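Local coordinates for protein tripeptidase (PDB 3RZA) that is probably a metal-dependent peptidase of the M20/M25/M40 family that cleaves the amino-terminal residue from tripeptides, at residues K211-A215 with T257-D262; V78-T84 with P150-F156; V102-V108 with T123-G127; G197-L203 with A268-H273. All coordinates share one frame; numbering follows the deposited sequence. Where two conformers were deposited one is given.

Contact 1: K211-A215 with T257-D262. With CIT (citric acid), chain F.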
loop_
_atom_site.group_PDB
_atom_site.type_symbol
_atom_site.label_atom_id
_atom_site.label_comp_id
_atom_site.label_asym_id
_atom_site.label_seq_id
_atom_site.Cartn_x
_atom_site.Cartn_y
_atom_site.Cartn_z
ATOM N N LYS A 211 -17.108 -3.011 -3.920
ATOM C CA LYS A 211 -17.574 -3.393 -5.267
ATOM C C LYS A 211 -16.956 -2.415 -6.274
ATOM O O LYS A 211 -17.055 -1.193 -6.075
ATOM C CB LYS A 211 -19.112 -3.320 -5.297
ATOM C CG LYS A 211 -19.812 -3.953 -6.511
ATOM C CD LYS A 211 -21.320 -4.272 -6.163
ATOM C CE LYS A 211 -22.257 -4.100 -7.364
ATOM N NZ LYS A 211 -21.744 -4.787 -8.588
ATOM N N THR A 212 -16.281 -2.949 -7.303
ATOM C CA THR A 212 -15.632 -2.137 -8.361
ATOM C C THR A 212 -16.633 -1.432 -9.251
ATOM O O THR A 212 -17.726 -1.941 -9.488
ATOM C CB THR A 212 -14.764 -2.986 -9.351
ATOM O OG1 THR A 212 -15.549 -4.049 -9.908
ATOM C CG2 THR A 212 -13.614 -3.551 -8.694
ATOM N N ALA A 213 -16.236 -0.278 -9.766
ATOM C CA ALA A 213 -17.007 0.466 -10.729
ATOM C C ALA A 213 -16.094 1.550 -11.241
ATOM O O ALA A 213 -15.068 1.849 -10.616
ATOM C CB ALA A 213 -18.275 1.094 -10.078
ATOM N N HIS A 214 -16.473 2.152 -12.347
ATOM C CA HIS A 214 -15.733 3.303 -12.868
ATOM C C HIS A 214 -16.005 4.529 -11.959
ATOM O O HIS A 214 -17.113 4.674 -11.411
ATOM C CB HIS A 214 -16.095 3.565 -14.339
ATOM C CG HIS A 214 -15.067 4.377 -15.059
ATOM N ND1 HIS A 214 -15.144 5.748 -15.163
ATOM C CD2 HIS A 214 -13.894 4.022 -15.635
ATOM C CE1 HIS A 214 -14.084 6.201 -15.811
ATOM N NE2 HIS A 214 -13.310 5.174 -16.108
ATOM N N ALA A 215 -14.990 5.362 -11.748
ATOM C CA ALA A 215 -15.103 6.500 -10.820
ATOM C C ALA A 215 -16.094 7.579 -11.293
ATOM O O ALA A 215 -16.610 8.334 -10.477
ATOM C CB ALA A 215 -13.729 7.114 -10.542
ATOM N N THR A 257 -6.859 5.738 -9.755
ATOM C CA THR A 257 -7.726 6.897 -9.423
ATOM C C THR A 257 -9.108 6.835 -10.069
ATOM O O THR A 257 -10.092 7.247 -9.452
ATOM C CB THR A 257 -7.043 8.239 -9.744
ATOM O OG1 THR A 257 -6.662 8.276 -11.120
ATOM C CG2 THR A 257 -5.812 8.410 -8.865
ATOM N N ASN A 258 -9.183 6.234 -11.259
ATOM C CA ASN A 258 -10.430 6.134 -12.040
ATOM C C ASN A 258 -11.292 4.886 -11.770
ATOM O O ASN A 258 -12.292 4.674 -12.478
ATOM C CB ASN A 258 -10.128 6.253 -13.549
ATOM C CG ASN A 258 -9.371 5.044 -14.112
ATOM O OD1 ASN A 258 -8.571 4.420 -13.419
ATOM N ND2 ASN A 258 -9.610 4.737 -15.379
ATOM N N ILE A 259 -10.932 4.101 -10.741
ATOM C CA ILE A 259 -11.676 2.898 -10.337
ATOM C C ILE A 259 -12.091 3.023 -8.878
ATOM O O ILE A 259 -11.264 3.375 -8.035
ATOM C CB ILE A 259 -10.774 1.626 -10.538
ATOM C CG1 ILE A 259 -10.446 1.430 -12.026
ATOM C CG2 ILE A 259 -11.443 0.377 -9.968
ATOM C CD1 ILE A 259 -11.677 1.259 -12.946
ATOM N N VAL A 260 -13.366 2.749 -8.574
ATOM C CA VAL A 260 -13.818 2.637 -7.179
ATOM C C VAL A 260 -13.081 1.419 -6.564
ATOM O O VAL A 260 -13.138 0.316 -7.122
ATOM C CB VAL A 260 -15.387 2.504 -7.040
ATOM C CG1 VAL A 260 -15.811 2.337 -5.557
ATOM C CG2 VAL A 260 -16.101 3.714 -7.626
ATOM N N ALA A 261 -12.336 1.659 -5.470
ATOM C CA ALA A 261 -11.479 0.640 -4.838
ATOM C C ALA A 261 -12.323 -0.428 -4.173
ATOM O O ALA A 261 -13.164 -0.108 -3.338
ATOM C CB ALA A 261 -10.543 1.301 -3.773
ATOM N N ASP A 262 -12.115 -1.688 -4.539
ATOM C CA ASP A 262 -12.930 -2.794 -3.977
ATOM C C ASP A 262 -12.245 -3.629 -2.876
ATOM O O ASP A 262 -12.843 -4.623 -2.422
ATOM C CB ASP A 262 -13.480 -3.699 -5.089
ATOM C CG ASP A 262 -12.410 -4.548 -5.768
ATOM O OD1 ASP A 262 -11.212 -4.312 -5.557
ATOM O OD2 ASP A 262 -12.796 -5.432 -6.567
HETATM C C1 CIT F . -8.621 9.123 -17.031
HETATM O O1 CIT F . -7.562 9.542 -17.539
HETATM O O2 CIT F . -8.575 8.567 -15.911
HETATM C C2 CIT F . -9.929 9.291 -17.781
HETATM C C3 CIT F . -10.708 7.967 -17.947
HETATM O O7 CIT F . -11.080 7.441 -16.641
HETATM C C4 CIT F . -9.864 6.907 -18.689
HETATM C C5 CIT F . -10.580 5.593 -18.868
HETATM O O3 CIT F . -10.710 5.139 -20.018
HETATM O O4 CIT F . -11.043 4.950 -17.895
HETATM C C6 CIT F . -12.005 8.279 -18.695
HETATM O O5 CIT F . -13.024 7.553 -18.551
HETATM O O6 CIT F . -12.087 9.280 -19.448
HETATM O O HOH W 1 -15.472 -5.594 -6.893
#
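Val260 N bonds to Ala213 O at 2.8 Å, and Ala215 N to Asn258 O at 2.9 Å; these two backbone bonds tie the 257-262 loop to the 211-215 loop. Ala215 N comes from above the carbonyl plane of Asn258. The two bonds flank a single beta bridge between His214 and Ile259. Asn258 O also lies over the centre of one face of the His214 ring, 3.6 Å above the plane of the ring. Two side chains then converge on a citrate, probably from the crystallisation liquor. His214 NE2 bonds to citrate O4 at 2.9 Å, near the plane of the ring. Asn258 ND2 reaches the same O4 with a weak bond. CG of His214 stands anti to the backbone N (chi1 -160°), which carries the ring over Asn258 O and NE2 to the citrate; ND1 is held by Ser216 OG. The citrate is also bound by Arg271 and Gly342 of the second subunit. This is consistent with dimeric M20 peptidases, where a histidine of the lid domain reaches toward the active site of the partner subunit. At the other end a water takes the hydrogen of Thr212 N at 2.8 Å and gives one to Asp262 OD2 at 2.7 Å. Beyond the polar contacts, Val260 CG2 meets Ala213 CB at 4.2 Å, and Val260 CG1 lies 3.8 Å from Lys211 O.

Contact 2: V78-T84 with P150-F156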
loop_
_atom_site.group_PDB
_atom_site.type_symbol
_atom_site.label_atom_id
_atom_site.label_comp_id
_atom_site.label_asym_id
_atom_site.label_seq_id
_atom_site.Cartn_x
_atom_site.Cartn_y
_atom_site.Cartn_z
ATOM N N VAL A 78 18.813 -24.513 28.263
ATOM C CA VAL A 78 18.515 -24.430 29.694
ATOM C C VAL A 78 19.753 -24.970 30.444
ATOM O O VAL A 78 20.056 -26.153 30.352
ATOM C CB VAL A 78 17.244 -25.248 30.056
ATOM C CG1 VAL A 78 16.951 -25.180 31.572
ATOM C CG2 VAL A 78 16.028 -24.753 29.239
ATOM N N CYS A 79 20.463 -24.076 31.138
ATOM C CA CYS A 79 21.764 -24.378 31.765
ATOM C C CYS A 79 21.606 -24.290 33.264
ATOM O O CYS A 79 21.244 -23.239 33.772
ATOM C CB CYS A 79 22.844 -23.405 31.292
ATOM S SG CYS A 79 22.722 -22.958 29.560
ATOM N N THR A 80 21.874 -25.391 33.961
ATOM C CA THR A 80 21.565 -25.513 35.379
ATOM C C THR A 80 22.854 -25.601 36.188
ATOM O O THR A 80 23.794 -26.343 35.828
ATOM C CB THR A 80 20.687 -26.748 35.663
ATOM O OG1 THR A 80 19.449 -26.624 34.945
ATOM C CG2 THR A 80 20.396 -26.884 37.162
HETATM N N MSE A 81 22.862 -24.854 37.290
HETATM C CA MSE A 81 23.960 -24.765 38.214
HETATM C C MSE A 81 23.405 -25.308 39.515
HETATM O O MSE A 81 22.483 -24.718 40.040
HETATM C CB MSE A 81 24.357 -23.280 38.344
HETATM C CG MSE A 81 25.114 -22.942 39.550
HETATM SE SE MSE A 81 25.977 -21.209 39.449
HETATM C CE MSE A 81 27.774 -21.905 39.106
ATOM N N ASN A 82 23.936 -26.427 40.023
ATOM C CA ASN A 82 23.429 -27.019 41.282
ATOM C C ASN A 82 23.695 -26.145 42.501
ATOM O O ASN A 82 24.650 -25.390 42.519
ATOM C CB ASN A 82 24.034 -28.417 41.534
ATOM C CG ASN A 82 23.482 -29.494 40.581
ATOM O OD1 ASN A 82 22.485 -29.292 39.884
ATOM N ND2 ASN A 82 24.127 -30.656 40.582
ATOM N N SER A 83 22.829 -26.264 43.506
ATOM C CA SER A 83 23.036 -25.629 44.814
ATOM C C SER A 83 24.349 -26.076 45.453
ATOM O O SER A 83 24.656 -27.266 45.454
ATOM C CB SER A 83 21.876 -25.979 45.770
ATOM O OG SER A 83 22.033 -25.341 47.024
ATOM N N THR A 84 25.140 -25.103 45.918
ATOM C CA THR A 84 26.237 -25.352 46.861
ATOM C C THR A 84 25.868 -24.995 48.333
ATOM O O THR A 84 26.751 -24.958 49.188
ATOM C CB THR A 84 27.514 -24.614 46.420
ATOM O OG1 THR A 84 27.296 -23.205 46.461
ATOM C CG2 THR A 84 27.913 -25.036 45.005
ATOM N N PRO A 150 28.944 -18.997 47.697
ATOM C CA PRO A 150 27.843 -19.985 47.804
ATOM C C PRO A 150 26.535 -19.495 47.150
ATOM O O PRO A 150 26.269 -18.314 47.126
ATOM C CB PRO A 150 27.663 -20.157 49.325
ATOM C CG PRO A 150 28.901 -19.573 49.942
ATOM C CD PRO A 150 29.323 -18.475 49.023
ATOM N N HIS A 151 25.761 -20.414 46.600
ATOM C CA HIS A 151 24.504 -20.074 45.938
ATOM C C HIS A 151 23.554 -21.265 45.975
ATOM O O HIS A 151 23.986 -22.416 46.107
ATOM C CB HIS A 151 24.772 -19.674 44.485
ATOM C CG HIS A 151 25.586 -20.682 43.741
ATOM N ND1 HIS A 151 25.050 -21.835 43.204
ATOM C CD2 HIS A 151 26.916 -20.749 43.513
ATOM C CE1 HIS A 151 26.015 -22.550 42.661
ATOM N NE2 HIS A 151 27.151 -21.903 42.812
ATOM N N GLY A 152 22.264 -20.982 45.817
ATOM C CA GLY A 152 21.272 -22.005 45.513
ATOM C C GLY A 152 21.336 -22.449 44.059
ATOM O O GLY A 152 22.287 -22.121 43.320
ATOM N N GLN A 153 20.335 -23.227 43.659
ATOM C CA GLN A 153 20.202 -23.660 42.286
ATOM C C GLN A 153 19.856 -22.443 41.469
ATOM O O GLN A 153 19.031 -21.648 41.901
ATOM C CB GLN A 153 19.098 -24.705 42.134
ATOM C CG GLN A 153 19.026 -25.363 40.772
ATOM C CD GLN A 153 18.022 -26.492 40.752
ATOM O OE1 GLN A 153 18.269 -27.541 41.328
ATOM N NE2 GLN A 153 16.861 -26.264 40.129
ATOM N N ILE A 154 20.503 -22.310 40.305
ATOM C CA ILE A 154 20.244 -21.231 39.353
ATOM C C ILE A 154 20.160 -21.856 37.963
ATOM O O ILE A 154 21.062 -22.617 37.574
ATOM C CB ILE A 154 21.376 -20.159 39.336
ATOM C CG1 ILE A 154 21.842 -19.802 40.749
ATOM C CG2 ILE A 154 20.891 -18.917 38.634
ATOM C CD1 ILE A 154 23.030 -18.865 40.776
ATOM N N GLN A 155 19.086 -21.562 37.233
ATOM C CA GLN A 155 18.983 -21.915 35.805
ATOM C C GLN A 155 19.161 -20.682 34.916
ATOM O O GLN A 155 18.654 -19.604 35.242
ATOM C CB GLN A 155 17.666 -22.619 35.503
ATOM C CG GLN A 155 17.608 -23.993 36.107
ATOM C CD GLN A 155 16.423 -24.805 35.649
ATOM O OE1 GLN A 155 15.301 -24.323 35.649
ATOM N NE2 GLN A 155 16.659 -26.061 35.304
ATOM N N PHE A 156 19.922 -20.847 33.828
ATOM C CA PHE A 156 20.150 -19.808 32.839
ATOM C C PHE A 156 19.465 -20.270 31.571
ATOM O O PHE A 156 19.866 -21.289 30.986
ATOM C CB PHE A 156 21.639 -19.608 32.619
ATOM C CG PHE A 156 22.338 -19.044 33.818
ATOM C CD1 PHE A 156 22.693 -19.862 34.877
ATOM C CD2 PHE A 156 22.623 -17.682 33.902
ATOM C CE1 PHE A 156 23.312 -19.337 36.001
ATOM C CE2 PHE A 156 23.269 -17.150 35.019
ATOM C CZ PHE A 156 23.608 -17.967 36.066
#
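Met81, deposited as selenomethionine, crosses His151 at about a right angle. Its CB lies 3.4 Å from Ile154 O on the neighbouring strand. CG stands anti to the backbone N (chi1 160°), which brings it within 3.3 Å of His151 CE1. SE then sits over one face of the His151 ring, 3.8 Å from the ring centroid and 24° off the normal. This is a Met-aromatic contact. SE also touches Ile154 CD1 at 4.0 Å. The chain bends at its last torsion, and CE ends 3.8 Å from His151 NE2.

The opposite face of the ring has Thr84 OG1 above its centre. That hydroxyl oxygen accepts the hydrogen of His151 N at 3.2 Å. The ring's rotation is fixed by His151 ND1, which bonds in the ring plane to Gly152 O at 2.8 Å. The imidazole is therefore clamped on both faces and at one edge.

Farther along, Gln155 NE2 gives a hydrogen to Thr80 OG1 at 2.9 Å, in the plane of the amide. The amide is also bonded to Asp178 N and Leu176 O. Cys79 and Met81 form hydrogen-bonded pairs with Phe156 and Ile154, and Thr80 with Gln155 is the non-hydrogen-bonded pair between them. Helix 128-147 packs on the side of Met81 and Phe156. Strand 154-159 also runs parallel to strand 93-98, with helix 128-147 between the two in sequence. The arrangement is an antiparallel strand added to a beta-alpha-beta crossover in the mixed sheet of an M20-type catalytic domain.

Contact 3: V102-V108 with T123-G127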
loop_
_atom_site.group_PDB
_atom_site.type_symbol
_atom_site.label_atom_id
_atom_site.label_comp_id
_atom_site.label_asym_id
_atom_site.label_seq_id
_atom_site.Cartn_x
_atom_site.Cartn_y
_atom_site.Cartn_z
ATOM N N VAL A 102 17.332 -8.090 16.440
ATOM C CA VAL A 102 16.601 -7.637 15.233
ATOM C C VAL A 102 17.573 -7.451 14.063
ATOM O O VAL A 102 18.805 -7.614 14.219
ATOM C CB VAL A 102 15.802 -6.326 15.455
ATOM C CG1 VAL A 102 14.830 -6.471 16.650
ATOM C CG2 VAL A 102 16.742 -5.130 15.615
ATOM N N VAL A 103 16.996 -7.197 12.885
ATOM C CA VAL A 103 17.717 -6.786 11.673
ATOM C C VAL A 103 17.879 -5.241 11.703
ATOM O O VAL A 103 17.032 -4.568 12.262
ATOM C CB VAL A 103 16.897 -7.247 10.402
ATOM C CG1 VAL A 103 17.479 -6.710 9.108
ATOM C CG2 VAL A 103 16.815 -8.789 10.349
ATOM N N PRO A 104 18.975 -4.668 11.108
ATOM C CA PRO A 104 20.175 -5.273 10.516
ATOM C C PRO A 104 21.246 -5.466 11.554
ATOM O O PRO A 104 21.604 -4.508 12.229
ATOM C CB PRO A 104 20.618 -4.236 9.476
ATOM C CG PRO A 104 20.133 -2.926 10.006
ATOM C CD PRO A 104 18.951 -3.201 10.893
ATOM N N ALA A 105 21.748 -6.697 11.676
ATOM C CA ALA A 105 22.818 -7.027 12.632
ATOM C C ALA A 105 23.761 -8.100 12.079
ATOM O O ALA A 105 24.108 -9.070 12.786
ATOM C CB ALA A 105 22.213 -7.464 13.936
ATOM N N ILE A 106 24.155 -7.918 10.811
ATOM C CA ILE A 106 25.209 -8.687 10.184
ATOM C C ILE A 106 26.448 -7.810 10.196
ATOM O O ILE A 106 26.387 -6.636 9.779
ATOM C CB ILE A 106 24.846 -9.130 8.736
ATOM C CG1 ILE A 106 23.751 -10.227 8.775
ATOM C CG2 ILE A 106 26.122 -9.655 7.973
ATOM C CD1 ILE A 106 22.806 -10.263 7.523
ATOM N N ASN A 107 27.555 -8.359 10.723
ATOM C CA ASN A 107 28.861 -7.707 10.702
ATOM C C ASN A 107 28.862 -6.445 11.593
ATOM O O ASN A 107 29.232 -5.350 11.155
ATOM C CB ASN A 107 29.267 -7.425 9.235
ATOM C CG ASN A 107 30.738 -7.562 8.992
ATOM O OD1 ASN A 107 31.578 -7.196 9.838
ATOM N ND2 ASN A 107 31.083 -8.093 7.811
ATOM N N VAL A 108 28.396 -6.617 12.839
ATOM C CA VAL A 108 28.364 -5.527 13.810
ATOM C C VAL A 108 29.812 -5.169 14.177
ATOM O O VAL A 108 30.617 -6.058 14.484
ATOM C CB VAL A 108 27.581 -5.910 15.101
ATOM C CG1 VAL A 108 27.684 -4.780 16.179
ATOM C CG2 VAL A 108 26.130 -6.232 14.783
ATOM N N THR A 123 25.945 1.441 10.747
ATOM C CA THR A 123 25.390 0.622 9.640
ATOM C C THR A 123 24.519 -0.560 10.130
ATOM O O THR A 123 23.741 -1.119 9.358
ATOM C CB THR A 123 26.519 0.053 8.769
ATOM O OG1 THR A 123 27.260 -0.924 9.508
ATOM C CG2 THR A 123 27.461 1.163 8.318
ATOM N N THR A 124 24.697 -0.955 11.400
ATOM C CA THR A 124 23.926 -2.018 12.032
ATOM C C THR A 124 23.435 -1.520 13.383
ATOM O O THR A 124 23.837 -0.460 13.861
ATOM C CB THR A 124 24.800 -3.279 12.268
ATOM O OG1 THR A 124 25.709 -3.040 13.353
ATOM C CG2 THR A 124 25.605 -3.657 10.996
ATOM N N ILE A 125 22.610 -2.335 14.009
ATOM C CA ILE A 125 22.314 -2.232 15.424
ATOM C C ILE A 125 23.587 -2.644 16.224
ATOM O O ILE A 125 24.576 -3.097 15.634
ATOM C CB ILE A 125 21.031 -3.094 15.809
ATOM C CG1 ILE A 125 21.253 -4.617 15.676
ATOM C CG2 ILE A 125 19.822 -2.678 14.955
ATOM C CD1 ILE A 125 20.458 -5.405 16.600
ATOM N N LEU A 126 23.559 -2.483 17.542
ATOM C CA LEU A 126 24.639 -2.988 18.419
ATOM C C LEU A 126 24.333 -4.417 18.851
ATOM O O LEU A 126 25.226 -5.261 18.907
ATOM C CB LEU A 126 24.818 -2.083 19.660
ATOM C CG LEU A 126 25.928 -2.373 20.679
ATOM C CD1 LEU A 126 27.293 -2.552 20.004
ATOM C CD2 LEU A 126 26.017 -1.244 21.729
ATOM N N GLY A 127 23.080 -4.691 19.168
ATOM C CA GLY A 127 22.725 -5.924 19.839
ATOM C C GLY A 127 23.033 -5.944 21.331
ATOM O O GLY A 127 23.140 -7.030 21.923
HETATM O O HOH W 2 28.756 -3.220 9.237
#
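Val102 and Ile125 meet where two loops join beside the metal site. One loop follows strand 93-98, and the other leads into helix 128-147. Val102 CG2 touches Ile125 CD1 at 3.9 Å, and the two side chains cross at about a right angle. Ile125 CG1 sits between the backbone N and the carbonyl carbon (chi1 68°). This turns it onto Ala105 CB at 3.5 Å, close for two carbons, so the packing here is tight. The other branch, Ile125 CG2, rests against Pro104 CD at 4.2 Å.

A single direct hydrogen bond links the backbones. Ile125 N points almost straight at Pro104 O, at 3.0 Å and with an angle of 169° at the hydrogen. A cis peptide bond precedes Pro104. Next to this, Thr124 CG2 lies 3.3 Å from Ile106 O, and Thr124 OG1 lies 3.5 Å from Val108 CG2. Val108 CG1 reaches on toward the carbonyl oxygens of Ile125 and Leu126. At the outer end a water gives hydrogens to Asn107 O, at 2.9 Å, and to Thr123 OG1, at 2.8 Å. Thr123 OG1 is also bonded to Asp121.

The metals are close. The side chain of Val102 packs on Glu163 and His366, which bind a calcium ion. Leu126 N and Gly127 N both bond to Glu370 OE1. Gly127 is the N-cap of helix 128-147, and Asp129 just beyond it binds both zinc and calcium. The loops border a two-metal centre whose ions share an aspartate, the arrangement characteristic of M20 peptidases.

Contact 4: G197-L203 with A268-H273. With IPA (isopropyl alcohol), chain H.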
loop_
_atom_site.group_PDB
_atom_site.type_symbol
_atom_site.label_atom_id
_atom_site.label_comp_id
_atom_site.label_asym_id
_atom_site.label_seq_id
_atom_site.Cartn_x
_atom_site.Cartn_y
_atom_site.Cartn_z
ATOM N N GLY A 197 4.836 -5.823 35.709
ATOM C CA GLY A 197 3.684 -6.162 34.941
ATOM C C GLY A 197 3.863 -5.736 33.519
ATOM O O GLY A 197 4.637 -4.826 33.242
ATOM N N ALA A 198 3.153 -6.414 32.621
ATOM C CA ALA A 198 3.232 -6.174 31.167
ATOM C C ALA A 198 1.850 -6.492 30.600
ATOM O O ALA A 198 1.135 -7.300 31.193
ATOM C CB ALA A 198 4.322 -7.081 30.535
ATOM N N PRO A 199 1.451 -5.849 29.468
ATOM C CA PRO A 199 0.085 -6.006 28.954
ATOM C C PRO A 199 -0.108 -7.271 28.111
ATOM O O PRO A 199 0.883 -7.947 27.735
ATOM C CB PRO A 199 -0.075 -4.783 28.071
ATOM C CG PRO A 199 1.285 -4.634 27.449
ATOM C CD PRO A 199 2.287 -5.114 28.502
ATOM N N THR A 200 -1.377 -7.612 27.876
ATOM C CA THR A 200 -1.796 -8.487 26.752
ATOM C C THR A 200 -1.714 -7.701 25.439
ATOM O O THR A 200 -2.213 -6.610 25.381
ATOM C CB THR A 200 -3.243 -8.997 26.943
ATOM O OG1 THR A 200 -3.340 -9.674 28.193
ATOM C CG2 THR A 200 -3.666 -9.974 25.820
ATOM N N GLN A 201 -1.032 -8.230 24.418
ATOM C CA GLN A 201 -1.096 -7.664 23.066
ATOM C C GLN A 201 -1.872 -8.618 22.186
ATOM O O GLN A 201 -1.662 -9.826 22.257
ATOM C CB GLN A 201 0.279 -7.430 22.463
ATOM C CG GLN A 201 0.241 -6.535 21.171
ATOM C CD GLN A 201 1.073 -7.043 19.982
ATOM O OE1 GLN A 201 0.624 -6.979 18.851
ATOM N NE2 GLN A 201 2.287 -7.476 20.231
HETATM N N MSE A 202 -2.773 -8.063 21.372
HETATM C CA MSE A 202 -3.420 -8.790 20.291
HETATM C C MSE A 202 -3.204 -8.086 18.950
HETATM O O MSE A 202 -3.162 -6.862 18.893
HETATM C CB MSE A 202 -4.911 -8.917 20.587
HETATM C CG MSE A 202 -5.178 -9.703 21.846
HETATM SE SE MSE A 202 -6.952 -10.341 21.954
HETATM C CE MSE A 202 -6.922 -11.142 23.747
ATOM N N LEU A 203 -3.050 -8.878 17.887
ATOM C CA LEU A 203 -3.050 -8.393 16.495
ATOM C C LEU A 203 -4.483 -8.496 15.995
ATOM O O LEU A 203 -5.167 -9.463 16.331
ATOM C CB LEU A 203 -2.130 -9.237 15.594
ATOM C CG LEU A 203 -0.635 -9.372 15.960
ATOM C CD1 LEU A 203 0.096 -10.315 14.990
ATOM C CD2 LEU A 203 0.054 -8.021 15.998
ATOM N N ALA A 268 -3.648 -3.986 12.406
ATOM C CA ALA A 268 -3.773 -3.215 13.631
ATOM C C ALA A 268 -3.299 -4.028 14.831
ATOM O O ALA A 268 -3.020 -5.233 14.719
ATOM C CB ALA A 268 -5.230 -2.767 13.828
ATOM N N GLU A 269 -3.166 -3.353 15.970
ATOM C CA GLU A 269 -2.970 -4.032 17.267
ATOM C C GLU A 269 -3.733 -3.365 18.377
ATOM O O GLU A 269 -4.217 -2.237 18.213
ATOM C CB GLU A 269 -1.493 -4.078 17.653
ATOM C CG GLU A 269 -0.832 -2.706 17.734
ATOM C CD GLU A 269 0.212 -2.634 18.800
ATOM O OE1 GLU A 269 1.275 -3.276 18.628
ATOM O OE2 GLU A 269 -0.023 -1.934 19.816
ATOM N N ALA A 270 -3.813 -4.063 19.511
ATOM C CA ALA A 270 -4.343 -3.503 20.735
ATOM C C ALA A 270 -3.566 -4.056 21.916
ATOM O O ALA A 270 -3.044 -5.183 21.840
ATOM C CB ALA A 270 -5.819 -3.833 20.857
ATOM N N ARG A 271 -3.443 -3.248 22.978
ATOM C CA ARG A 271 -2.769 -3.659 24.230
ATOM C C ARG A 271 -3.587 -3.243 25.419
ATOM O O ARG A 271 -4.186 -2.175 25.388
ATOM C CB ARG A 271 -1.361 -3.036 24.358
ATOM C CG ARG A 271 -0.507 -3.174 23.128
ATOM C CD ARG A 271 0.900 -2.661 23.322
ATOM N NE ARG A 271 1.600 -2.778 22.045
ATOM C CZ ARG A 271 2.884 -3.118 21.853
ATOM N NH1 ARG A 271 3.732 -3.329 22.860
ATOM N NH2 ARG A 271 3.346 -3.194 20.599
ATOM N N SER A 272 -3.611 -4.074 26.467
ATOM C CA SER A 272 -4.122 -3.645 27.773
ATOM C C SER A 272 -3.505 -4.385 28.929
ATOM O O SER A 272 -3.148 -5.559 28.793
ATOM C CB SER A 272 -5.639 -3.817 27.863
ATOM O OG SER A 272 -6.130 -3.197 29.030
ATOM N N HIS A 273 -3.451 -3.712 30.080
ATOM C CA HIS A 273 -3.029 -4.365 31.333
ATOM C C HIS A 273 -4.175 -5.061 32.050
ATOM O O HIS A 273 -3.962 -5.703 33.094
ATOM C CB HIS A 273 -2.313 -3.383 32.237
ATOM C CG HIS A 273 -0.970 -3.001 31.719
ATOM N ND1 HIS A 273 0.147 -3.780 31.930
ATOM C CD2 HIS A 273 -0.573 -1.971 30.934
ATOM C CE1 HIS A 273 1.174 -3.240 31.302
ATOM N NE2 HIS A 273 0.775 -2.125 30.721
HETATM C C1 IPA H . -1.257 0.627 27.967
HETATM C C2 IPA H . -0.187 -0.355 27.492
HETATM C C3 IPA H . 0.128 -0.097 26.030
HETATM O O2 IPA H . 0.996 -0.149 28.230
HETATM O O HOH W 3 -4.020 -8.050 30.215
#
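Thr200 and Ser272 form a hydrogen-bonded antiparallel pair, and Met202 and Ala270 form the next one. Thr200 N to Ser272 O measures 2.9 Å, and Ala270 N to Met202 O is also 2.9 Å. A water gives a hydrogen to Ser272 O and is hydrogen-bonded to Thr200 OG1, which also meets Gly310 N.

The charged group lies on the side of Gln201 and Glu269. Arg271 grips Glu269 side-on in a salt bridge. Arg271 NH2 meets Glu269 OE1 and Arg271 NE meets Glu269 OE2, both at 2.9 Å. Both oxygens are met on their syn side. Arg271 NH1 turns elsewhere, to Gly340 O and a citrate. The contact joins two long strands of the lid domain, and helix 275-295 packs on the side of Met202, Ala270 and Ser272. His214 of the second subunit packs on Arg271, so this face borders the dimer interface.

Stacking comes next. The Gln201 amide lies nearly parallel to the Arg271 guanidinium, with planes 11° apart. Gln201 CG lies over one face of the guanidinium and touches Arg271 CG at 4.0 Å. His273 has two deposited conformers, so its packing is less certain. In one of them Pro199 CB makes a CH-pi contact over the ring, 3.8 Å from the His273 centroid.

Overall arrangement
Contacts 2 and 3 come first along the chain and belong to the metal-binding part, with contact 3 falling between the two segments of contact 2. Helix 128-147 starts at contact 3 and packs on contact 2; the centres of contacts 2 and 3 are about 32 Å apart. Contact 4 follows, and contact 1 falls between its two segments. The same two strands, 194-209 and 263-272, pair in contact 4 and lead to the loops of contact 1, whose centre is about 36 Å from that of contact 4. Contacts 2 and 4 share the mixed sheet. Contacts 1 and 2 are farthest apart, with centres about 65 Å apart. Contacts 1 and 4 both touch the second subunit, consistent with a dimer that helps complete the active sites.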